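Long-range contacts in beta-N-acetylhexosaminidase (Arthrobacter aurescens, PDB 3RCN), which probably hydrolyses terminal non-reducing N-acetyl-D-hexosamine residues from N-acetyl-beta-D-hexosaminides: residues E162-N170 with F472-W483; T427-E435 with R489-L498. All coordinates share one frame; numbering follows the deposited sequence.

Contact 1 of 2, residues E162-N170 with F472-W483; sequences EVMAMHKLN and FPRLSAISEVFW
His167 lies against the flank of helix 474-483, its CB 3.5 Å from CB of Ser479 and the CD2 side of its ring edge-on to the Ser479 hydroxyl. A water also bridges His167 O and Ser479 O. The ring's rotation is fixed from within its own helix end: ND1 donates almost straight to Val163 O (2.8 Å, 165°), with the acceptor close to the ring plane. That bond turns NE2 toward Ser476 OG, 3.2 Å away but badly angled, so the bond is weak; the stronger partner of NE2 is His502. CE1 of the same ring rests 3.7 Å from CE1 of Phe472, whose CZ also meets Val163 CG1. Helix 154-166 links the parallel neighbours 140-146 and 171-178 in a beta-alpha-beta crossover of the TIM barrel, and strand 449-456, which closes the barrel beside 140-146, leads through helix 464-471 to helix 474-483. At the end of helix 154-166, Lys168 takes a positive phi in a Schellman motif. Its chain runs straight past CG (chi2 -179°) and lays CD over the six-membered ring of Trp483, 3.4 Å from the centroid and 5° off the normal, while NZ goes on to Thr104. Leu169 divides its methyls, CD1 meeting Leu475 CD1 at 4.1 Å and CD2 meeting Phe482 CD2 at 4.0 Å.

Contact 2 of 2, residues T427-E435 with R489-L498; sequences TLQAVYEFE and RDYDEFLTRL
A water is held at three points between Arg489 and the end of helix 428-432: it accepts from Arg489 NH2 (2.6 Å), lying in the guanidinium plane, and donates to the carbonyl oxygens of Tyr432 and Phe434. The arginine chain that reaches it bends at chi2, which sets CD over one face of the Tyr432 ring, 3.7 Å from the centroid, and again at chi3 on the way to the water. The opposite face is covered by Phe494 in an offset stack, with centroids 4.3 Å apart and planes at 25°. Tyr432 is therefore sandwiched between an aliphatic arginine stem and a second aromatic ring. Its CG stands anti to the backbone N (chi1 -178°), a setting that carries the ring out between these two partners, and its hydroxyl ends on Glu480. Toward solvent, Gln429 lies flat on Tyr491: CB sits 3.4 Å from the ring centroid, and the amide runs on with its plane nearly parallel to the ring. Leu495 CG backs the other face. Were Tyr491 a serine, Gln429 would probably lose the surface on which its methylenes and amide rest and be freer to turn. Beyond the phenol, Leu428 CD2 and Leu498 CD2 meet tip to tip at 3.6 Å. Both helices begin with a capping side chain: Thr427 OG1 accepts from Ala430 N, and the Asp490 carboxylate takes weaker bonds from Asp492 N and Glu493 N. The axes of the short segments 428-432 and 491-498 come within 10.8 Å, with 117° between their directions. Here helix 428-432, from the connection between strands 397-400 and 449-456 on the outside of the TIM barrel, is steeply crossed by the start of helix 491-508, which comes after the last barrel strand.

How the contacts relate
Helix 474-483 ties the two contacts together. In contact 1 it packs against the end of helix 154-166, and on another side it supports both helices of contact 2, with Ala477 touching Leu428, Tyr432 and Phe494. Glu480 makes the polar connection, its OE2 bridging to Arg497 and probably hydrogen-bonded to Tyr432 OH, while Ile478 packs on Val431. Every touching residue of contact 1 is buried; contact 2 lies farther out and is partly open to solvent, with Gln429 exposed. Both use rings: contact 1 a histidine gripped by its own helix end and a lysine chain over an indole, contact 2 a tyrosine between an arginine stem and a phenylalanine, plus several bridging waters where contact 1 has one.

Contact 1 of 2, residues E162-N170 with F472-W483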
loop_
_atom_site.group_PDB
_atom_site.type_symbol
_atom_site.label_atom_id
_atom_site.label_comp_id
_atom_site.label_asym_id
_atom_site.label_seq_id
_atom_site.Cartn_x
_atom_site.Cartn_y
_atom_site.Cartn_z
ATOM N N GLU A 162 2.899 7.441 -7.087
ATOM C CA GLU A 162 1.818 8.422 -7.102
ATOM C C GLU A 162 2.224 9.700 -6.366
ATOM O O GLU A 162 1.946 10.823 -6.819
ATOM C CB GLU A 162 0.565 7.813 -6.468
ATOM C CG GLU A 162 -0.662 8.697 -6.550
ATOM C CD GLU A 162 -1.368 8.628 -7.900
ATOM O OE1 GLU A 162 -2.298 7.796 -8.017
ATOM O OE2 GLU A 162 -1.011 9.406 -8.829
ATOM N N VAL A 163 2.885 9.525 -5.224
ATOM C CA VAL A 163 3.406 10.660 -4.466
ATOM C C VAL A 163 4.506 11.397 -5.238
ATOM O O VAL A 163 4.616 12.621 -5.147
ATOM C CB VAL A 163 3.923 10.229 -3.082
ATOM C CG1 VAL A 163 4.547 11.398 -2.363
ATOM C CG2 VAL A 163 2.779 9.636 -2.246
HETATM N N MSE A 164 5.312 10.656 -6.001
HETATM C CA MSE A 164 6.337 11.279 -6.853
HETATM C C MSE A 164 5.732 12.200 -7.910
HETATM O O MSE A 164 6.204 13.314 -8.120
HETATM C CB MSE A 164 7.178 10.231 -7.583
HETATM C CG MSE A 164 8.204 9.501 -6.753
HETATM SE SE MSE A 164 9.159 8.217 -7.893
HETATM C CE MSE A 164 10.001 9.367 -9.214
ATOM N N ALA A 165 4.706 11.712 -8.599
ATOM C CA ALA A 165 4.113 12.473 -9.685
ATOM C C ALA A 165 3.478 13.756 -9.141
ATOM O O ALA A 165 3.387 14.774 -9.839
ATOM C CB ALA A 165 3.084 11.624 -10.424
HETATM N N MSE A 166 3.038 13.696 -7.889
HETATM C CA MSE A 166 2.398 14.841 -7.255
HETATM C C MSE A 166 3.416 15.948 -7.008
HETATM O O MSE A 166 3.069 17.123 -6.923
HETATM C CB MSE A 166 1.716 14.422 -5.947
HETATM C CG MSE A 166 0.959 15.546 -5.249
HETATM SE SE MSE A 166 2.031 16.495 -3.914
HETATM C CE MSE A 166 1.509 15.426 -2.309
ATOM N N HIS A 167 4.677 15.559 -6.893
ATOM C CA HIS A 167 5.773 16.520 -6.760
ATOM C C HIS A 167 6.426 16.883 -8.104
ATOM O O HIS A 167 7.405 17.630 -8.145
ATOM C CB HIS A 167 6.806 16.015 -5.762
ATOM C CG HIS A 167 6.304 15.973 -4.354
ATOM N ND1 HIS A 167 5.640 14.885 -3.834
ATOM C CD2 HIS A 167 6.349 16.900 -3.370
ATOM C CE1 HIS A 167 5.313 15.134 -2.576
ATOM N NE2 HIS A 167 5.732 16.348 -2.273
ATOM N N LYS A 168 5.858 16.361 -9.189
ATOM C CA LYS A 168 6.319 16.619 -10.547
ATOM C C LYS A 168 7.699 16.033 -10.836
ATOM O O LYS A 168 8.385 16.499 -11.722
ATOM C CB LYS A 168 6.337 18.126 -10.818
ATOM C CG LYS A 168 4.950 18.809 -10.846
ATOM C CD LYS A 168 5.083 20.314 -11.157
ATOM C CE LYS A 168 3.748 21.000 -11.477
ATOM N NZ LYS A 168 2.867 21.190 -10.290
ATOM N N LEU A 169 8.079 15.000 -10.087
ATOM C CA LEU A 169 9.279 14.228 -10.360
ATOM C C LEU A 169 8.990 13.329 -11.548
ATOM O O LEU A 169 7.948 12.672 -11.578
ATOM C CB LEU A 169 9.681 13.395 -9.142
ATOM C CG LEU A 169 10.064 14.262 -7.936
ATOM C CD1 LEU A 169 10.121 13.468 -6.648
ATOM C CD2 LEU A 169 11.381 14.983 -8.172
ATOM N N ASN A 170 9.853 13.395 -12.569
ATOM C CA ASN A 170 9.732 12.554 -13.763
ATOM C C ASN A 170 10.612 11.298 -13.923
ATOM O O ASN A 170 10.458 10.577 -14.900
ATOM C CB ASN A 170 9.774 13.406 -15.028
ATOM C CG ASN A 170 11.097 14.090 -15.219
ATOM O OD1 ASN A 170 12.046 13.857 -14.470
ATOM N ND2 ASN A 170 11.175 14.939 -16.236
ATOM N N PHE A 472 10.636 11.763 3.233
ATOM C CA PHE A 472 9.902 13.007 3.466
ATOM C C PHE A 472 10.120 13.555 4.853
ATOM O O PHE A 472 10.322 12.784 5.795
ATOM C CB PHE A 472 8.417 12.806 3.195
ATOM C CG PHE A 472 8.114 12.543 1.762
ATOM C CD1 PHE A 472 8.014 13.595 0.864
ATOM C CD2 PHE A 472 7.962 11.243 1.300
ATOM C CE1 PHE A 472 7.751 13.367 -0.471
ATOM C CE2 PHE A 472 7.690 11.003 -0.034
ATOM C CZ PHE A 472 7.586 12.068 -0.927
ATOM N N PRO A 473 10.032 14.887 5.005
ATOM C CA PRO A 473 9.730 15.990 4.078
ATOM C C PRO A 473 10.819 16.365 3.040
ATOM O O PRO A 473 10.536 17.146 2.132
ATOM C CB PRO A 473 9.455 17.156 5.028
ATOM C CG PRO A 473 10.393 16.902 6.165
ATOM C CD PRO A 473 10.469 15.403 6.320
ATOM N N ARG A 474 12.052 15.899 3.221
ATOM C CA ARG A 474 13.167 16.318 2.358
ATOM C C ARG A 474 12.884 16.257 0.860
ATOM O O ARG A 474 13.192 17.190 0.141
ATOM C CB ARG A 474 14.434 15.522 2.674
ATOM C CG ARG A 474 15.051 15.929 3.984
ATOM C CD ARG A 474 16.302 15.146 4.250
ATOM N NE ARG A 474 16.023 13.743 4.503
ATOM C CZ ARG A 474 16.955 12.846 4.796
ATOM N NH1 ARG A 474 18.234 13.204 4.865
ATOM N NH2 ARG A 474 16.609 11.593 5.019
ATOM N N LEU A 475 12.289 15.167 0.399
ATOM C CA LEU A 475 11.967 15.008 -1.013
ATOM C C LEU A 475 10.996 16.092 -1.531
ATOM O O LEU A 475 10.933 16.362 -2.733
ATOM C CB LEU A 475 11.390 13.612 -1.248
ATOM C CG LEU A 475 11.314 13.155 -2.697
ATOM C CD1 LEU A 475 12.633 13.444 -3.403
ATOM C CD2 LEU A 475 10.977 11.667 -2.780
ATOM N N SER A 476 10.236 16.711 -0.632
ATOM C CA SER A 476 9.352 17.798 -1.034
ATOM C C SER A 476 10.168 19.043 -1.366
ATOM O O SER A 476 9.910 19.722 -2.365
ATOM C CB SER A 476 8.333 18.121 0.060
ATOM O OG SER A 476 7.479 17.022 0.310
ATOM N N ALA A 477 11.143 19.344 -0.513
ATOM C CA ALA A 477 12.044 20.469 -0.740
ATOM C C ALA A 477 12.909 20.246 -1.997
ATOM O O ALA A 477 13.109 21.153 -2.816
ATOM C CB ALA A 477 12.911 20.678 0.482
ATOM N N ILE A 478 13.404 19.022 -2.142
ATOM C CA ILE A 478 14.138 18.608 -3.328
ATOM C C ILE A 478 13.306 18.755 -4.605
ATOM O O ILE A 478 13.809 19.226 -5.620
ATOM C CB ILE A 478 14.678 17.169 -3.161
ATOM C CG1 ILE A 478 15.919 17.182 -2.270
ATOM C CG2 ILE A 478 15.037 16.563 -4.489
ATOM C CD1 ILE A 478 16.117 15.929 -1.453
ATOM N N SER A 479 12.036 18.371 -4.567
ATOM C CA SER A 479 11.203 18.486 -5.765
ATOM C C SER A 479 11.131 19.938 -6.227
ATOM O O SER A 479 11.019 20.203 -7.426
ATOM C CB SER A 479 9.790 17.922 -5.547
ATOM O OG SER A 479 8.974 18.795 -4.771
ATOM N N GLU A 480 11.198 20.872 -5.276
ATOM C CA GLU A 480 11.176 22.297 -5.604
ATOM C C GLU A 480 12.504 22.738 -6.223
ATOM O O GLU A 480 12.541 23.466 -7.218
ATOM C CB GLU A 480 10.848 23.147 -4.373
ATOM C CG GLU A 480 10.784 24.632 -4.688
ATOM C CD GLU A 480 9.781 25.404 -3.835
ATOM O OE1 GLU A 480 8.590 25.032 -3.835
ATOM O OE2 GLU A 480 10.184 26.390 -3.181
ATOM N N VAL A 481 13.597 22.288 -5.619
ATOM C CA VAL A 481 14.918 22.563 -6.154
ATOM C C VAL A 481 15.004 22.107 -7.614
ATOM O O VAL A 481 15.560 22.811 -8.445
ATOM C CB VAL A 481 16.022 21.896 -5.298
ATOM C CG1 VAL A 481 17.382 22.012 -5.974
ATOM C CG2 VAL A 481 16.050 22.493 -3.885
ATOM N N PHE A 482 14.421 20.951 -7.931
ATOM C CA PHE A 482 14.456 20.420 -9.301
ATOM C C PHE A 482 13.501 21.111 -10.270
ATOM O O PHE A 482 13.807 21.241 -11.453
ATOM C CB PHE A 482 14.143 18.921 -9.331
ATOM C CG PHE A 482 15.143 18.074 -8.603
ATOM C CD1 PHE A 482 16.219 18.651 -7.954
ATOM C CD2 PHE A 482 14.998 16.691 -8.567
ATOM C CE1 PHE A 482 17.143 17.862 -7.282
ATOM C CE2 PHE A 482 15.908 15.898 -7.895
ATOM C CZ PHE A 482 16.987 16.485 -7.250
ATOM N N TRP A 483 12.291 21.402 -9.805
ATOM C CA TRP A 483 11.288 22.078 -10.625
ATOM C C TRP A 483 11.354 23.611 -10.736
ATOM O O TRP A 483 11.358 24.165 -11.840
ATOM C CB TRP A 483 9.872 21.661 -10.181
ATOM C CG TRP A 483 8.829 22.258 -11.042
ATOM C CD1 TRP A 483 8.303 23.511 -10.942
ATOM C CD2 TRP A 483 8.219 21.655 -12.184
ATOM N NE1 TRP A 483 7.377 23.715 -11.936
ATOM C CE2 TRP A 483 7.310 22.590 -12.715
ATOM C CE3 TRP A 483 8.353 20.414 -12.809
ATOM C CZ2 TRP A 483 6.537 22.325 -13.838
ATOM C CZ3 TRP A 483 7.587 20.150 -13.926
ATOM C CH2 TRP A 483 6.689 21.102 -14.430
HETATM O O HOH W 1 10.047 18.281 -9.339
#

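Contact 2 of 2, residues T427-E435 with R489-L498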
loop_
_atom_site.group_PDB
_atom_site.type_symbol
_atom_site.label_atom_id
_atom_site.label_comp_id
_atom_site.label_asym_id
_atom_site.label_seq_id
_atom_site.Cartn_x
_atom_site.Cartn_y
_atom_site.Cartn_z
ATOM N N THR A 427 19.891 17.926 6.310
ATOM C CA THR A 427 18.667 18.432 6.903
ATOM C C THR A 427 17.727 18.949 5.835
ATOM O O THR A 427 18.085 19.033 4.657
ATOM C CB THR A 427 18.967 19.578 7.883
ATOM O OG1 THR A 427 19.488 20.698 7.158
ATOM C CG2 THR A 427 19.986 19.139 8.920
ATOM N N LEU A 428 16.539 19.348 6.267
ATOM C CA LEU A 428 15.541 19.875 5.353
ATOM C C LEU A 428 16.043 21.161 4.695
ATOM O O LEU A 428 15.874 21.363 3.498
ATOM C CB LEU A 428 14.228 20.135 6.092
ATOM C CG LEU A 428 13.112 20.635 5.186
ATOM C CD1 LEU A 428 12.780 19.594 4.110
ATOM C CD2 LEU A 428 11.898 20.954 6.026
ATOM N N GLN A 429 16.662 22.028 5.487
ATOM C CA GLN A 429 17.116 23.311 4.983
ATOM C C GLN A 429 18.348 23.134 4.089
ATOM O O GLN A 429 18.430 23.720 3.013
ATOM C CB GLN A 429 17.401 24.262 6.144
ATOM C CG GLN A 429 17.902 25.640 5.744
ATOM C CD GLN A 429 18.265 26.490 6.957
ATOM O OE1 GLN A 429 18.644 27.646 6.823
ATOM N NE2 GLN A 429 18.148 25.913 8.149
ATOM N N ALA A 430 19.293 22.310 4.529
ATOM C CA ALA A 430 20.498 22.058 3.754
ATOM C C ALA A 430 20.142 21.578 2.347
ATOM O O ALA A 430 20.651 22.082 1.353
ATOM C CB ALA A 430 21.383 21.043 4.465
ATOM N N VAL A 431 19.250 20.601 2.284
ATOM C CA VAL A 431 18.809 20.012 1.034
ATOM C C VAL A 431 18.064 21.029 0.164
ATOM O O VAL A 431 18.068 20.926 -1.064
ATOM C CB VAL A 431 17.902 18.791 1.333
ATOM C CG1 VAL A 431 16.725 18.715 0.378
ATOM C CG2 VAL A 431 18.714 17.513 1.328
ATOM N N TYR A 432 17.413 22.003 0.800
ATOM C CA TYR A 432 16.626 22.981 0.057
ATOM C C TYR A 432 17.520 24.027 -0.561
ATOM O O TYR A 432 17.152 24.680 -1.537
ATOM C CB TYR A 432 15.612 23.674 0.954
ATOM C CG TYR A 432 14.722 24.668 0.220
ATOM C CD1 TYR A 432 13.753 24.229 -0.683
ATOM C CD2 TYR A 432 14.829 26.043 0.448
ATOM C CE1 TYR A 432 12.927 25.128 -1.350
ATOM C CE2 TYR A 432 14.009 26.950 -0.218
ATOM C CZ TYR A 432 13.058 26.482 -1.111
ATOM O OH TYR A 432 12.242 27.363 -1.776
ATOM N N GLU A 433 18.690 24.194 0.030
ATOM C CA GLU A 433 19.654 25.175 -0.434
ATOM C C GLU A 433 20.713 24.593 -1.388
ATOM O O GLU A 433 21.605 25.297 -1.823
ATOM C CB GLU A 433 20.260 25.896 0.763
ATOM C CG GLU A 433 19.194 26.686 1.545
ATOM C CD GLU A 433 19.771 27.510 2.685
ATOM O OE1 GLU A 433 20.975 27.334 3.009
ATOM O OE2 GLU A 433 19.015 28.334 3.254
ATOM N N PHE A 434 20.585 23.312 -1.727
ATOM C CA PHE A 434 21.486 22.621 -2.651
ATOM C C PHE A 434 21.521 23.139 -4.095
ATOM O O PHE A 434 20.505 23.578 -4.632
ATOM C CB PHE A 434 21.144 21.131 -2.685
ATOM C CG PHE A 434 21.659 20.417 -3.913
ATOM C CD1 PHE A 434 22.932 19.853 -3.928
ATOM C CD2 PHE A 434 20.865 20.306 -5.056
ATOM C CE1 PHE A 434 23.403 19.195 -5.064
ATOM C CE2 PHE A 434 21.333 19.655 -6.205
ATOM C CZ PHE A 434 22.593 19.098 -6.206
ATOM N N GLU A 435 22.690 23.036 -4.730
ATOM C CA GLU A 435 22.845 23.355 -6.160
ATOM C C GLU A 435 23.738 22.354 -6.910
ATOM O O GLU A 435 24.660 21.781 -6.335
ATOM C CB GLU A 435 23.394 24.768 -6.341
ATOM C CG GLU A 435 22.429 25.882 -5.961
ATOM C CD GLU A 435 21.631 26.410 -7.145
ATOM O OE1 GLU A 435 22.254 26.794 -8.163
ATOM O OE2 GLU A 435 20.379 26.441 -7.049
ATOM N N ARG A 489 14.254 31.656 -4.166
ATOM C CA ARG A 489 14.508 30.678 -3.107
ATOM C C ARG A 489 14.848 31.300 -1.751
ATOM O O ARG A 489 15.866 31.977 -1.604
ATOM C CB ARG A 489 15.622 29.717 -3.525
ATOM C CG ARG A 489 16.006 28.701 -2.460
ATOM C CD ARG A 489 15.972 27.285 -3.014
ATOM N NE ARG A 489 14.983 27.155 -4.076
ATOM C CZ ARG A 489 15.253 26.676 -5.285
ATOM N NH1 ARG A 489 14.291 26.605 -6.196
ATOM N NH2 ARG A 489 16.481 26.263 -5.586
ATOM N N ASP A 490 13.966 31.069 -0.779
ATOM C CA ASP A 490 14.191 31.407 0.627
ATOM C C ASP A 490 13.628 30.281 1.507
ATOM O O ASP A 490 12.455 29.915 1.388
ATOM C CB ASP A 490 13.527 32.746 0.969
ATOM C CG ASP A 490 13.426 32.998 2.472
ATOM O OD1 ASP A 490 14.383 32.675 3.211
ATOM O OD2 ASP A 490 12.386 33.537 2.916
ATOM N N TYR A 491 14.449 29.751 2.408
ATOM C CA TYR A 491 14.027 28.617 3.225
ATOM C C TYR A 491 12.873 28.949 4.161
ATOM O O TYR A 491 11.939 28.159 4.289
ATOM C CB TYR A 491 15.197 28.043 4.031
ATOM C CG TYR A 491 14.797 26.927 4.968
ATOM C CD1 TYR A 491 14.339 25.710 4.477
ATOM C CD2 TYR A 491 14.874 27.088 6.344
ATOM C CE1 TYR A 491 13.976 24.687 5.326
ATOM C CE2 TYR A 491 14.516 26.071 7.204
ATOM C CZ TYR A 491 14.068 24.870 6.691
ATOM O OH TYR A 491 13.703 23.850 7.548
ATOM N N ASP A 492 12.944 30.106 4.816
ATOM C CA ASP A 492 11.933 30.499 5.797
ATOM C C ASP A 492 10.571 30.625 5.140
ATOM O O ASP A 492 9.550 30.270 5.727
ATOM C CB ASP A 492 12.305 31.814 6.481
ATOM C CG ASP A 492 13.525 31.685 7.368
ATOM O OD1 ASP A 492 13.722 30.604 7.967
ATOM O OD2 ASP A 492 14.295 32.666 7.457
ATOM N N GLU A 493 10.567 31.132 3.915
ATOM C CA GLU A 493 9.338 31.268 3.152
ATOM C C GLU A 493 8.787 29.887 2.811
ATOM O O GLU A 493 7.596 29.624 2.989
ATOM C CB GLU A 493 9.599 32.080 1.883
ATOM C CG GLU A 493 8.349 32.497 1.137
ATOM C CD GLU A 493 7.789 31.394 0.251
ATOM O OE1 GLU A 493 8.581 30.776 -0.507
ATOM O OE2 GLU A 493 6.558 31.155 0.318
ATOM N N PHE A 494 9.670 29.015 2.325
ATOM C CA PHE A 494 9.330 27.631 2.002
ATOM C C PHE A 494 8.649 26.913 3.168
ATOM O O PHE A 494 7.683 26.182 2.964
ATOM C CB PHE A 494 10.590 26.865 1.587
ATOM C CG PHE A 494 10.354 25.402 1.305
ATOM C CD1 PHE A 494 9.796 24.994 0.104
ATOM C CD2 PHE A 494 10.701 24.437 2.239
ATOM C CE1 PHE A 494 9.574 23.647 -0.157
ATOM C CE2 PHE A 494 10.484 23.083 1.988
ATOM C CZ PHE A 494 9.921 22.689 0.788
ATOM N N LEU A 495 9.162 27.117 4.381
ATOM C CA LEU A 495 8.633 26.457 5.576
ATOM C C LEU A 495 7.162 26.739 5.790
ATOM O O LEU A 495 6.382 25.839 6.101
ATOM C CB LEU A 495 9.388 26.910 6.818
ATOM C CG LEU A 495 10.587 26.066 7.209
ATOM C CD1 LEU A 495 11.016 26.440 8.615
ATOM C CD2 LEU A 495 10.220 24.596 7.122
ATOM N N THR A 496 6.801 28.007 5.640
ATOM C CA THR A 496 5.430 28.445 5.834
ATOM C C THR A 496 4.497 27.764 4.838
ATOM O O THR A 496 3.364 27.443 5.165
ATOM C CB THR A 496 5.307 29.989 5.744
ATOM O OG1 THR A 496 5.366 30.409 4.374
ATOM C CG2 THR A 496 6.435 30.658 6.526
ATOM N N ARG A 497 4.964 27.531 3.620
ATOM C CA ARG A 497 4.156 26.755 2.689
ATOM C C ARG A 497 4.104 25.269 3.084
ATOM O O ARG A 497 3.053 24.622 2.980
ATOM C CB ARG A 497 4.643 26.946 1.257
ATOM C CG ARG A 497 4.361 28.339 0.743
ATOM C CD ARG A 497 4.791 28.502 -0.700
ATOM N NE ARG A 497 6.242 28.544 -0.832
ATOM C CZ ARG A 497 6.935 27.810 -1.696
ATOM N NH1 ARG A 497 6.294 26.973 -2.506
ATOM N NH2 ARG A 497 8.261 27.914 -1.751
ATOM N N LEU A 498 5.234 24.744 3.555
ATOM C CA LEU A 498 5.336 23.338 3.932
ATOM C C LEU A 498 4.384 23.026 5.074
ATOM O O LEU A 498 3.497 22.174 4.958
ATOM C CB LEU A 498 6.774 22.997 4.340
ATOM C CG LEU A 498 7.033 21.531 4.676
ATOM C CD1 LEU A 498 6.962 20.682 3.423
ATOM C CD2 LEU A 498 8.374 21.360 5.345
HETATM O O HOH W 2 16.155 21.817 8.767
HETATM O O HOH W 3 18.451 25.651 -3.983
HETATM O O HOH W 4 11.154 30.113 -1.734
#